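Local structure of dextranase (Pseudarthrobacter oxydans, 6NZS) at residues Val443-Cys448 and Glu457-Thr462; Asn387-Lys392 and Trp416-Arg421; Gly530-Ile535 and Asp575-Asn580; Thr447-Ser452 and Ile479-Met484; His455-Asp458 and Thr463-Asp466. The protein catalyses the endohydrolysis of alpha-1,6-glucosidic linkages in dextran, as a member of glycoside hydrolase family 49. All blocks are in the same frame, centred on the assembly; numbering follows the deposited sequence.

Contact 1: Val443-Cys448 and Glu457-Thr462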
# COMPACT_ATOMS: atom_id res chain seq x y z
N VAL A 443 -13.94 -15.60 12.15
CA VAL A 443 -13.97 -14.19 12.54
C VAL A 443 -12.60 -13.85 13.13
O VAL A 443 -12.35 -14.04 14.32
CB VAL A 443 -15.12 -13.89 13.50
CG1 VAL A 443 -15.09 -12.44 13.96
CG2 VAL A 443 -16.47 -14.22 12.84
N LYS A 444 -11.71 -13.34 12.29
CA LYS A 444 -10.36 -12.97 12.71
C LYS A 444 -10.34 -11.60 13.38
O LYS A 444 -11.17 -10.74 13.11
CB LYS A 444 -9.41 -12.95 11.52
CG LYS A 444 -9.30 -14.27 10.79
CD LYS A 444 -8.02 -14.97 11.13
CE LYS A 444 -7.83 -16.21 10.28
NZ LYS A 444 -7.46 -17.35 11.16
N TYR A 445 -9.36 -11.41 14.26
CA TYR A 445 -9.26 -10.15 15.00
C TYR A 445 -8.63 -9.03 14.19
O TYR A 445 -8.83 -7.86 14.53
CB TYR A 445 -8.43 -10.32 16.28
CG TYR A 445 -8.95 -11.34 17.27
CD1 TYR A 445 -9.89 -11.00 18.23
CD2 TYR A 445 -8.47 -12.65 17.25
CE1 TYR A 445 -10.35 -11.94 19.15
CE2 TYR A 445 -8.93 -13.60 18.15
CZ TYR A 445 -9.87 -13.24 19.10
OH TYR A 445 -10.32 -14.18 20.00
N ASN A 446 -7.86 -9.36 13.15
CA ASN A 446 -7.08 -8.37 12.40
C ASN A 446 -7.50 -8.38 10.93
O ASN A 446 -6.76 -8.82 10.06
CB ASN A 446 -5.55 -8.62 12.55
CG ASN A 446 -5.11 -9.97 11.99
OD1 ASN A 446 -5.79 -10.98 12.15
ND2 ASN A 446 -3.96 -9.98 11.33
N THR A 447 -8.70 -7.87 10.67
CA THR A 447 -9.21 -7.79 9.30
C THR A 447 -10.22 -6.64 9.25
O THR A 447 -10.34 -5.88 10.22
CB THR A 447 -9.73 -9.16 8.84
OG1 THR A 447 -10.07 -9.12 7.44
CG2 THR A 447 -10.95 -9.57 9.64
N CYS A 448 -10.92 -6.53 8.12
CA CYS A 448 -11.90 -5.50 7.80
C CYS A 448 -11.24 -4.23 7.28
O CYS A 448 -10.01 -4.10 7.30
CB CYS A 448 -12.82 -5.14 8.97
SG CYS A 448 -13.59 -6.54 9.82
N GLU A 457 0.72 -10.08 21.54
CA GLU A 457 1.29 -11.08 22.43
C GLU A 457 0.35 -12.27 22.62
O GLU A 457 0.81 -13.38 22.91
CB GLU A 457 1.63 -10.46 23.79
CG GLU A 457 2.85 -9.56 23.78
CD GLU A 457 2.99 -8.75 25.06
OE1 GLU A 457 2.13 -8.88 25.95
OE2 GLU A 457 3.98 -7.99 25.17
N ASP A 458 -0.96 -12.05 22.48
CA ASP A 458 -1.95 -13.11 22.66
C ASP A 458 -3.26 -12.57 22.09
O ASP A 458 -4.02 -11.90 22.80
CB ASP A 458 -2.10 -13.53 24.11
CG ASP A 458 -3.05 -14.70 24.30
OD1 ASP A 458 -3.73 -15.10 23.32
OD2 ASP A 458 -3.13 -15.23 25.43
N MET A 459 -3.51 -12.87 20.82
CA MET A 459 -4.69 -12.31 20.16
C MET A 459 -5.99 -12.81 20.75
O MET A 459 -7.03 -12.17 20.56
CB MET A 459 -4.62 -12.60 18.66
CG MET A 459 -3.45 -11.93 17.96
SD MET A 459 -3.34 -12.32 16.21
CE MET A 459 -4.73 -11.40 15.57
N GLY A 460 -5.97 -13.94 21.46
CA GLY A 460 -7.18 -14.47 22.06
C GLY A 460 -7.47 -14.00 23.46
O GLY A 460 -8.54 -14.29 24.01
N SER A 461 -6.55 -13.26 24.07
CA SER A 461 -6.76 -12.77 25.42
C SER A 461 -7.62 -11.52 25.41
O SER A 461 -7.56 -10.71 24.47
CB SER A 461 -5.41 -12.46 26.08
OG SER A 461 -5.59 -11.78 27.31
N THR A 462 -8.43 -11.36 26.45
CA THR A 462 -9.20 -10.14 26.63
C THR A 462 -8.66 -9.28 27.77
O THR A 462 -9.30 -8.29 28.14
CB THR A 462 -10.68 -10.43 26.84
OG1 THR A 462 -10.87 -11.14 28.07
CG2 THR A 462 -11.22 -11.27 25.68
O HOH W 1 -11.34 -13.41 22.33
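The phenol ring of Tyr445 lies across the backbone carbonyl of Met459, whose O sits 3.3 Å above the ring plane and over its centre. Within that overlap the closest pairs include Tyr445 CZ and Met459 O, at 3.4 Å. The same oxygen also accepts a hydrogen bond from Ser454 OG, so the ring covers a carbonyl that has a polar partner of its own.

The Met459 side chain slides past Tyr445 in the opposite direction. The bend at the last torsion (chi3 72°) brings Met459 CE to 3.9 Å from Tyr445 CB and, where the side chains cross nearly at right angles, to 3.6 Å from Asn446 OD1. Beyond the ring, Tyr445 OH stands 3.8 Å from Gly460 CA and is hydrogen-bonded to a water at 2.7 Å; that water reaches Gly460 O only weakly. Met459 and Gly460 occupy the middle of a type I beta turn, Asp458 to Ser461. Asp458 OD1 accepts from Gly460 N at 3.1 Å, which makes an Asx turn within the same backbone that lies against the phenol.

No hydrogen bond runs directly between 443-448 and 457-462. The contact joins two surface loops on either side of strand 450-452 in the chain, one arriving from strand 423-435 and the other leading to strand 469-482; Asn451 of the short strand ties in by donating to Tyr445 O.

Contact 2: Asn387-Lys392 and Trp416-Arg421; sequences NDDVLK and WGWTPR
Asp389 and Trp418 meet through one polar bond between successive turns of the right-handed parallel beta-helix characteristic of family 49: Asp389 precedes strand 391-392, and Trp418 follows strand 414-415, its parallel neighbour. Trp418 NE1 donates to Asp389 OD2 at 2.9 Å with an N-H...O angle of 149°. The oxygen is approached from its syn side, a little out of the carboxylate plane, and lies at the indole edge, slightly tilted from the ring. With the two planes turned 58° apart, the groups touch through a corner of each and do not stack.

On both side chains CG stands beside the backbone N and opposite the carbonyl carbon (chi1 -67° in Trp418), a setting that carries the pyrrole edge toward the aspartate. The other oxygen, Asp389 OD1, accepts from Gln415 NE2, so the carboxylate is held at both ends, while Asp389 N donates to the anti lone pair of Asp388 OD1 at 2.9 Å. Replacing Asp389 by leucine would probably leave the indole N-H and the Gln415 amide without their acceptor, and the Trp418 ring freer to swing.

The loop carrying Trp418 is fastened from within. Arg421, extended through chi2 and chi3, comes side-on to a single atom, Gly417 O, with NE at 3.0 Å and NH2 at 2.9 Å; both bonds lie close to the guanidinium plane. Over one face of that guanidinium, 3.5 Å above its centre, sits Thr419 OG1, which itself donates to Pro420 O at 3.1 Å.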
# COMPACT_ATOMS: atom_id res chain seq x y z
N ASN A 387 0.02 -6.75 1.70
CA ASN A 387 -0.54 -8.00 2.21
C ASN A 387 -0.41 -8.09 3.72
O ASN A 387 -0.16 -9.16 4.29
CB ASN A 387 0.07 -9.22 1.51
CG ASN A 387 -0.81 -10.46 1.63
OD1 ASN A 387 -1.98 -10.37 1.98
ND2 ASN A 387 -0.25 -11.62 1.33
N ASP A 388 -0.57 -6.96 4.38
CA ASP A 388 -0.65 -6.85 5.83
C ASP A 388 -1.28 -5.49 6.12
O ASP A 388 -1.79 -4.84 5.20
CB ASP A 388 0.71 -7.08 6.48
CG ASP A 388 0.60 -7.84 7.78
OD1 ASP A 388 -0.01 -7.29 8.71
OD2 ASP A 388 1.08 -9.00 7.86
N ASP A 389 -1.24 -5.05 7.38
CA ASP A 389 -1.72 -3.72 7.76
C ASP A 389 -1.23 -2.70 6.75
O ASP A 389 -0.03 -2.63 6.48
CB ASP A 389 -1.12 -3.32 9.12
CG ASP A 389 -1.57 -4.21 10.26
OD1 ASP A 389 -2.73 -4.67 10.26
OD2 ASP A 389 -0.74 -4.44 11.17
N VAL A 390 -2.15 -1.92 6.18
CA VAL A 390 -1.76 -0.99 5.12
C VAL A 390 -1.40 0.37 5.68
O VAL A 390 -0.31 0.90 5.41
CB VAL A 390 -2.85 -0.86 4.03
CG1 VAL A 390 -2.30 -0.01 2.86
CG2 VAL A 390 -3.33 -2.22 3.52
N LEU A 391 -2.32 0.97 6.42
CA LEU A 391 -2.10 2.26 7.06
C LEU A 391 -2.03 2.01 8.57
O LEU A 391 -3.05 1.74 9.21
CB LEU A 391 -3.21 3.25 6.72
CG LEU A 391 -3.32 3.57 5.22
CD1 LEU A 391 -4.44 4.57 4.99
CD2 LEU A 391 -1.99 4.09 4.66
N LYS A 392 -0.83 2.12 9.13
CA LYS A 392 -0.59 1.87 10.54
C LYS A 392 -0.71 3.20 11.27
O LYS A 392 0.21 4.02 11.27
CB LYS A 392 0.77 1.21 10.72
CG LYS A 392 0.77 -0.23 10.19
CD LYS A 392 2.14 -0.67 9.67
CE LYS A 392 3.10 -0.94 10.82
NZ LYS A 392 4.31 -1.71 10.39
N TRP A 416 -5.10 0.42 14.09
CA TRP A 416 -4.58 1.17 15.23
C TRP A 416 -4.46 0.33 16.49
O TRP A 416 -4.14 0.88 17.56
CB TRP A 416 -5.36 2.48 15.48
CG TRP A 416 -6.76 2.34 16.01
CD1 TRP A 416 -7.15 2.16 17.31
CD2 TRP A 416 -7.97 2.39 15.23
NE1 TRP A 416 -8.52 2.10 17.39
CE2 TRP A 416 -9.05 2.24 16.13
CE3 TRP A 416 -8.24 2.58 13.87
CZ2 TRP A 416 -10.38 2.26 15.71
CZ3 TRP A 416 -9.57 2.58 13.45
CH2 TRP A 416 -10.62 2.42 14.37
N GLY A 417 -4.67 -0.98 16.41
CA GLY A 417 -4.58 -1.86 17.56
C GLY A 417 -3.22 -2.51 17.75
O GLY A 417 -2.18 -1.86 17.54
N TRP A 418 -3.23 -3.79 18.14
CA TRP A 418 -2.07 -4.63 18.46
C TRP A 418 -1.48 -4.38 19.85
O TRP A 418 -0.96 -5.31 20.47
CB TRP A 418 -0.96 -4.57 17.41
CG TRP A 418 -1.28 -5.16 16.05
CD1 TRP A 418 -1.26 -4.50 14.85
CD2 TRP A 418 -1.59 -6.53 15.75
NE1 TRP A 418 -1.57 -5.36 13.83
CE2 TRP A 418 -1.78 -6.61 14.35
CE3 TRP A 418 -1.76 -7.68 16.53
CZ2 TRP A 418 -2.11 -7.81 13.71
CZ3 TRP A 418 -2.08 -8.88 15.88
CH2 TRP A 418 -2.26 -8.92 14.49
N THR A 419 -1.48 -3.13 20.31
CA THR A 419 -1.04 -2.79 21.66
C THR A 419 -1.89 -1.62 22.14
O THR A 419 -2.48 -0.90 21.32
CB THR A 419 0.44 -2.36 21.72
OG1 THR A 419 0.62 -1.08 21.10
CG2 THR A 419 1.37 -3.36 21.05
N PRO A 420 -1.96 -1.38 23.45
CA PRO A 420 -2.51 -0.10 23.91
C PRO A 420 -1.66 1.05 23.37
O PRO A 420 -0.45 0.92 23.23
CB PRO A 420 -2.40 -0.20 25.44
CG PRO A 420 -2.35 -1.66 25.72
CD PRO A 420 -1.61 -2.27 24.57
N ARG A 421 -2.32 2.16 23.04
CA ARG A 421 -1.64 3.30 22.44
C ARG A 421 -2.23 4.60 22.98
O ARG A 421 -3.37 4.64 23.43
CB ARG A 421 -1.75 3.29 20.91
CG ARG A 421 -1.11 2.08 20.26
CD ARG A 421 -1.25 2.09 18.74
NE ARG A 421 -0.91 0.78 18.16
CZ ARG A 421 0.33 0.35 17.95
NH1 ARG A 421 1.37 1.12 18.27
NH2 ARG A 421 0.53 -0.85 17.43

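Contact 3: Gly530-Ile535 and Asp575-Asn580; sequences GEKVTI and DGENWN
Lys532 NZ is held between both carboxylate oxygens of Glu577. Lys532 NZ lies 2.5 Å from Glu577 OE2, on its syn lone pair, a separation so short that its exact value is doubtful; Glu577 OE1 accepts only weakly, 2.9 Å from Lys532 NZ. The two side chains come from opposite directions. Glu577 CG is wedged between its own backbone N and carbonyl carbon (chi1 74°), and from there the chain runs extended, presenting the carboxylate end-on to the ammonium. Glu577 OE2 also has a long, weak ion pair with Arg524, on which the Lys532 side chain also packs. Were Lys532 an alanine, the Glu577 carboxylate would probably be left without its close counter-charge and free to turn on the exposed surface.

Glu577 rides on a 3-10 turn near the C-terminal end of the beta-helix domain, as the i to i+3 bonds show: Asn578 N to Asp575 O at 2.9 Å and Trp579 N to Gly576 O at 3.1 Å. The next residue, Asn578, is buried and makes the second touch. Ile535 crosses it at about a right angle, its CD1 lying 4.0 Å from Asn578 ND2. That amide nitrogen is engaged in a hydrogen bond to Leu522 O, so the isoleucine methyl packs beside a group whose position is already fixed. Ile535 continues onto Leu522 and Arg524 of strand 521-524, and Asp575 OD1 forms a salt bridge with Lys523 of that strand.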
# COMPACT_ATOMS: atom_id res chain seq x y z
N GLY A 530 -8.77 -6.70 35.56
CA GLY A 530 -10.17 -6.75 35.20
C GLY A 530 -10.83 -5.41 34.95
O GLY A 530 -12.04 -5.37 34.71
N GLU A 531 -10.07 -4.32 35.00
CA GLU A 531 -10.64 -3.00 34.74
C GLU A 531 -10.80 -2.82 33.24
O GLU A 531 -9.83 -2.96 32.49
CB GLU A 531 -9.73 -1.92 35.31
CG GLU A 531 -10.25 -0.51 35.10
CD GLU A 531 -9.28 0.56 35.57
OE1 GLU A 531 -8.26 0.21 36.20
OE2 GLU A 531 -9.54 1.75 35.30
N LYS A 532 -12.01 -2.49 32.81
CA LYS A 532 -12.32 -2.35 31.39
C LYS A 532 -11.92 -0.97 30.89
O LYS A 532 -12.10 0.03 31.58
CB LYS A 532 -13.82 -2.51 31.15
CG LYS A 532 -14.28 -3.94 30.94
CD LYS A 532 -15.57 -3.99 30.14
CE LYS A 532 -16.42 -5.17 30.57
NZ LYS A 532 -17.52 -5.43 29.62
N VAL A 533 -11.39 -0.92 29.66
CA VAL A 533 -11.30 0.36 28.98
C VAL A 533 -12.71 0.88 28.72
O VAL A 533 -13.69 0.13 28.72
CB VAL A 533 -10.49 0.30 27.67
CG1 VAL A 533 -9.11 -0.27 27.92
CG2 VAL A 533 -11.25 -0.53 26.62
N THR A 534 -12.80 2.18 28.48
CA THR A 534 -14.07 2.83 28.20
C THR A 534 -14.10 3.29 26.75
O THR A 534 -13.07 3.67 26.17
CB THR A 534 -14.28 4.03 29.12
OG1 THR A 534 -13.29 5.03 28.85
CG2 THR A 534 -14.17 3.61 30.58
N ILE A 535 -15.28 3.22 26.14
CA ILE A 535 -15.55 3.88 24.87
C ILE A 535 -16.44 5.07 25.17
O ILE A 535 -17.42 4.96 25.91
CB ILE A 535 -16.21 2.93 23.86
CG1 ILE A 535 -15.33 1.70 23.67
CG2 ILE A 535 -16.43 3.65 22.54
CD1 ILE A 535 -16.00 0.61 22.90
N ASP A 575 -21.04 -4.92 20.66
CA ASP A 575 -21.54 -5.44 21.93
C ASP A 575 -22.70 -4.59 22.43
O ASP A 575 -22.68 -3.36 22.34
CB ASP A 575 -20.44 -5.41 23.00
CG ASP A 575 -19.37 -6.47 22.79
OD1 ASP A 575 -19.40 -7.22 21.79
OD2 ASP A 575 -18.47 -6.55 23.65
N GLY A 576 -23.73 -5.26 22.96
CA GLY A 576 -24.89 -4.54 23.45
C GLY A 576 -24.56 -3.53 24.54
O GLY A 576 -25.19 -2.46 24.60
N GLU A 577 -23.57 -3.82 25.38
CA GLU A 577 -23.19 -2.89 26.43
C GLU A 577 -22.65 -1.58 25.88
O GLU A 577 -22.58 -0.59 26.61
CB GLU A 577 -22.18 -3.52 27.40
CG GLU A 577 -20.77 -3.68 26.86
CD GLU A 577 -19.79 -4.21 27.90
OE1 GLU A 577 -20.23 -4.49 29.04
OE2 GLU A 577 -18.59 -4.35 27.59
N ASN A 578 -22.28 -1.55 24.60
CA ASN A 578 -21.72 -0.35 23.98
C ASN A 578 -22.74 0.40 23.14
O ASN A 578 -22.35 1.30 22.38
CB ASN A 578 -20.50 -0.72 23.14
CG ASN A 578 -19.41 -1.35 23.97
OD1 ASN A 578 -19.21 -0.98 25.13
ND2 ASN A 578 -18.71 -2.32 23.40
N TRP A 579 -24.03 0.08 23.28
CA TRP A 579 -25.08 0.71 22.48
C TRP A 579 -24.96 2.23 22.46
O TRP A 579 -25.05 2.86 21.40
CB TRP A 579 -26.45 0.30 23.02
CG TRP A 579 -27.60 0.93 22.29
CD1 TRP A 579 -28.37 1.98 22.70
CD2 TRP A 579 -28.10 0.55 21.00
NE1 TRP A 579 -29.32 2.28 21.76
CE2 TRP A 579 -29.18 1.41 20.70
CE3 TRP A 579 -27.75 -0.44 20.08
CZ2 TRP A 579 -29.91 1.31 19.52
CZ3 TRP A 579 -28.47 -0.53 18.91
CH2 TRP A 579 -29.53 0.34 18.63
N ASN A 580 -24.74 2.84 23.63
CA ASN A 580 -24.71 4.30 23.66
C ASN A 580 -23.35 4.88 23.27
O ASN A 580 -23.20 6.11 23.27
CB ASN A 580 -25.18 4.81 25.02
CG ASN A 580 -26.67 4.68 25.18
OD1 ASN A 580 -27.43 4.98 24.26
ND2 ASN A 580 -27.10 4.21 26.34

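Contact 4: Thr447-Ser452 and Ile479-Met484; sequences TCILNS and ITVEGM
No flat group takes part where Ile449 and Leu450 meet Ile479 and Val481; there are no ring faces or edges, and every close approach is one methyl or methylene against another. Ile449 carries two of the three touches. Its CG2 branch slides past the Ile479 CG2 branch, running the opposite way, at 3.9 Å. The other branch bends at chi2 (-63°), which puts Ile449 CD1 tip to tip with Val481, 3.7 Å from its CG2 and 4.0 Å from its CG1. Ile479 sends its longer arm elsewhere: extended at chi2 (174°), it brings Ile479 CD1 tip to tip with Leu450, 4.1 Å from each of its methyls, CD1 and CD2.

With all four residues buried and no hydrogen bond across, the interface is purely apolar. It packs the interior of the parallel beta-helix between two of its walls, since strand 450-452 belongs to one sheet and strand 469-482 to another. Leu505, on strand 495-507 of the following turn, packs against Ile449, Leu450 and Ile479, while Val481 touches Ile507. Next to Ile449, Cys448 is disulfide-bonded to Cys487, just ahead of strand 489-493, the parallel neighbour of 450-452.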
# COMPACT_ATOMS: atom_id res chain seq x y z
N THR A 447 -8.70 -7.87 10.67
CA THR A 447 -9.21 -7.79 9.30
C THR A 447 -10.22 -6.64 9.25
O THR A 447 -10.34 -5.88 10.22
CB THR A 447 -9.73 -9.16 8.84
OG1 THR A 447 -10.07 -9.12 7.44
CG2 THR A 447 -10.95 -9.57 9.64
N CYS A 448 -10.92 -6.53 8.12
CA CYS A 448 -11.90 -5.50 7.80
C CYS A 448 -11.24 -4.23 7.28
O CYS A 448 -10.01 -4.10 7.30
CB CYS A 448 -12.82 -5.14 8.97
SG CYS A 448 -13.59 -6.54 9.82
N ILE A 449 -12.06 -3.28 6.82
CA ILE A 449 -11.52 -2.01 6.33
C ILE A 449 -10.83 -1.24 7.46
O ILE A 449 -9.72 -0.72 7.28
CB ILE A 449 -12.63 -1.20 5.64
CG1 ILE A 449 -13.27 -2.00 4.50
CG2 ILE A 449 -12.07 0.13 5.14
CD1 ILE A 449 -12.31 -2.36 3.36
N LEU A 450 -11.48 -1.15 8.62
CA LEU A 450 -10.93 -0.46 9.79
C LEU A 450 -10.80 -1.44 10.96
O LEU A 450 -11.69 -2.26 11.19
CB LEU A 450 -11.80 0.73 10.19
CG LEU A 450 -11.97 1.80 9.11
CD1 LEU A 450 -13.38 1.79 8.53
CD2 LEU A 450 -11.62 3.18 9.67
N ASN A 451 -9.71 -1.33 11.72
CA ASN A 451 -9.41 -2.37 12.70
C ASN A 451 -8.56 -1.82 13.84
O ASN A 451 -7.61 -1.07 13.62
CB ASN A 451 -8.66 -3.50 11.98
CG ASN A 451 -8.36 -4.71 12.85
OD1 ASN A 451 -7.26 -5.26 12.74
ND2 ASN A 451 -9.32 -5.16 13.65
N SER A 452 -8.93 -2.22 15.06
CA SER A 452 -8.02 -2.27 16.20
C SER A 452 -7.89 -3.74 16.56
O SER A 452 -8.77 -4.31 17.22
CB SER A 452 -8.56 -1.47 17.39
OG SER A 452 -7.79 -1.77 18.56
N ILE A 479 -14.02 6.81 2.51
CA ILE A 479 -13.33 5.54 2.30
C ILE A 479 -14.20 4.78 1.31
O ILE A 479 -15.24 4.22 1.68
CB ILE A 479 -13.13 4.74 3.58
CG1 ILE A 479 -12.44 5.57 4.67
CG2 ILE A 479 -12.31 3.49 3.26
CD1 ILE A 479 -12.36 4.83 6.02
N THR A 480 -13.79 4.77 0.05
CA THR A 480 -14.55 4.14 -1.01
C THR A 480 -13.98 2.74 -1.24
O THR A 480 -12.79 2.59 -1.55
CB THR A 480 -14.44 4.98 -2.28
OG1 THR A 480 -15.05 6.26 -2.04
CG2 THR A 480 -15.13 4.30 -3.45
N VAL A 481 -14.82 1.73 -1.05
CA VAL A 481 -14.41 0.33 -1.19
C VAL A 481 -15.14 -0.24 -2.40
O VAL A 481 -16.37 -0.34 -2.41
CB VAL A 481 -14.71 -0.48 0.08
CG1 VAL A 481 -14.22 -1.91 -0.09
CG2 VAL A 481 -14.06 0.19 1.29
N GLU A 482 -14.38 -0.57 -3.43
CA GLU A 482 -14.96 -0.98 -4.70
C GLU A 482 -15.04 -2.50 -4.79
O GLU A 482 -14.16 -3.22 -4.30
CB GLU A 482 -14.15 -0.42 -5.87
CG GLU A 482 -14.03 1.11 -5.82
CD GLU A 482 -13.87 1.74 -7.19
OE1 GLU A 482 -14.44 1.22 -8.18
OE2 GLU A 482 -13.19 2.77 -7.28
N GLY A 483 -16.11 -2.99 -5.42
CA GLY A 483 -16.34 -4.43 -5.44
C GLY A 483 -16.73 -4.96 -4.06
O GLY A 483 -17.18 -4.23 -3.17
N MET A 484 -16.53 -6.27 -3.88
CA MET A 484 -16.92 -6.96 -2.66
C MET A 484 -15.82 -6.90 -1.60
O MET A 484 -14.63 -6.92 -1.92
CB MET A 484 -17.19 -8.44 -2.95
CG MET A 484 -18.33 -8.68 -3.91
SD MET A 484 -18.58 -10.45 -4.22
CE MET A 484 -17.12 -10.85 -5.16

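Contact 5: His455-Asp458 and Thr463-Asp466; sequences HWED and TKAD
Lys464 can be traced along His455 and on to Glu457. Its CB packs tightly on His455 CB, at 3.5 Å, and its CG remains near that same carbon at 3.8 Å. Bends at chi2 (-72°) and chi3 (-84°) then curl the chain over the imidazole. CE arrives 3.8 Å above the ring plane, displaced toward the rim, and makes a CH-pi contact with its face. Lys464 CE lies 3.3 Å from Glu457 OE1. At the tip, Lys464 NZ forms a salt bridge with Glu457 OE1, modelled at 2.5 Å, a length too short to be taken exactly; the oxygen is met nearly end-on, in line with its C-O bond, and the ammonium also comes close to Glu457 CB.

His455 opens a type I beta turn that ends at Asp458, as the backbone bond from Asp458 N to His455 O, 3.0 Å long, attests. The turn lies in the loop that leads from strand 450-452 to strand 469-482 of the beta-helix. Inside it, Glu457 N donates to His455 ND1 at 3.0 Å, nearly straight (166°) and in the plane of the imidazole. This bond fixes the rotation of the ring and so holds the face on which the lysine rests.

Glu457 reaches the ammonium by an extended chain, crossing Lys464 at about a right angle, and on the way its CG lies over one face of the Trp456 indole, 3.4 Å above the plane. Beyond it, Trp456 packs on Trp418 and Thr419 of the preceding turn.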
# COMPACT_ATOMS: atom_id res chain seq x y z
N HIS A 455 -4.29 -7.97 21.04
CA HIS A 455 -2.87 -7.80 21.35
C HIS A 455 -2.00 -8.83 20.63
O HIS A 455 -2.30 -10.03 20.64
CB HIS A 455 -2.65 -7.91 22.85
CG HIS A 455 -1.42 -7.20 23.33
ND1 HIS A 455 -0.14 -7.65 23.08
CD2 HIS A 455 -1.28 -6.05 24.03
CE1 HIS A 455 0.73 -6.81 23.61
NE2 HIS A 455 0.07 -5.83 24.19
N TRP A 456 -0.89 -8.36 20.05
CA TRP A 456 0.02 -9.25 19.34
C TRP A 456 0.59 -10.34 20.24
O TRP A 456 0.93 -11.42 19.75
CB TRP A 456 1.15 -8.45 18.68
CG TRP A 456 2.13 -7.84 19.65
CD1 TRP A 456 2.07 -6.60 20.20
CD2 TRP A 456 3.32 -8.46 20.18
NE1 TRP A 456 3.15 -6.40 21.04
CE2 TRP A 456 3.92 -7.52 21.04
CE3 TRP A 456 3.92 -9.71 20.00
CZ2 TRP A 456 5.11 -7.80 21.73
CZ3 TRP A 456 5.10 -9.98 20.68
CH2 TRP A 456 5.68 -9.03 21.54
N GLU A 457 0.72 -10.08 21.54
CA GLU A 457 1.29 -11.08 22.43
C GLU A 457 0.35 -12.27 22.62
O GLU A 457 0.81 -13.38 22.91
CB GLU A 457 1.63 -10.46 23.79
CG GLU A 457 2.85 -9.56 23.78
CD GLU A 457 2.99 -8.75 25.06
OE1 GLU A 457 2.13 -8.88 25.95
OE2 GLU A 457 3.98 -7.99 25.17
N ASP A 458 -0.96 -12.05 22.48
CA ASP A 458 -1.95 -13.11 22.66
C ASP A 458 -3.26 -12.57 22.09
O ASP A 458 -4.02 -11.90 22.80
CB ASP A 458 -2.10 -13.53 24.11
CG ASP A 458 -3.05 -14.70 24.30
OD1 ASP A 458 -3.73 -15.10 23.32
OD2 ASP A 458 -3.13 -15.23 25.43
N THR A 463 -7.49 -9.63 28.32
CA THR A 463 -6.92 -8.96 29.48
C THR A 463 -5.64 -8.21 29.15
O THR A 463 -4.83 -7.95 30.05
CB THR A 463 -6.67 -9.97 30.61
OG1 THR A 463 -5.78 -11.00 30.16
CG2 THR A 463 -7.99 -10.58 31.06
N LYS A 464 -5.45 -7.83 27.89
CA LYS A 464 -4.23 -7.18 27.43
C LYS A 464 -4.39 -5.68 27.21
O LYS A 464 -3.50 -5.06 26.64
CB LYS A 464 -3.74 -7.85 26.14
CG LYS A 464 -3.54 -9.35 26.24
CD LYS A 464 -2.32 -9.69 27.09
CE LYS A 464 -1.04 -9.64 26.28
NZ LYS A 464 0.16 -9.94 27.14
N ALA A 465 -5.50 -5.10 27.65
CA ALA A 465 -5.76 -3.68 27.47
C ALA A 465 -5.14 -2.86 28.61
O ALA A 465 -4.70 -3.40 29.63
CB ALA A 465 -7.27 -3.41 27.41
N ASP A 466 -5.08 -1.55 28.41
CA ASP A 466 -4.58 -0.61 29.41
C ASP A 466 -5.54 0.58 29.51
O ASP A 466 -5.51 1.48 28.65
CB ASP A 466 -3.17 -0.14 29.08
CG ASP A 466 -2.53 0.66 30.21
OD1 ASP A 466 -3.23 1.01 31.17
OD2 ASP A 466 -1.31 0.94 30.11

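Trp418 of contact 2 links three of the sites. Its ring carbon CH2 lies 3.7 Å from Met459 CE of contact 1, and its backbone O is 3.1 Å from Trp456 N of contact 5, a probable hydrogen bond. Contacts 1 and 5, centres about 9 Å apart, share Glu457 and Asp458. Contact 4 shares Thr447 and Cys448 with contact 1, and its Asn451 O is 3.0 Å from Trp416 N of contact 2, where adjacent strands of one parallel sheet meet. Contact 3 lies apart toward the C-terminal end, about 24 Å from contact 4 between centres, but touches contact 5 through Val533 CG1 and Ala465 CB at 3.7 Å.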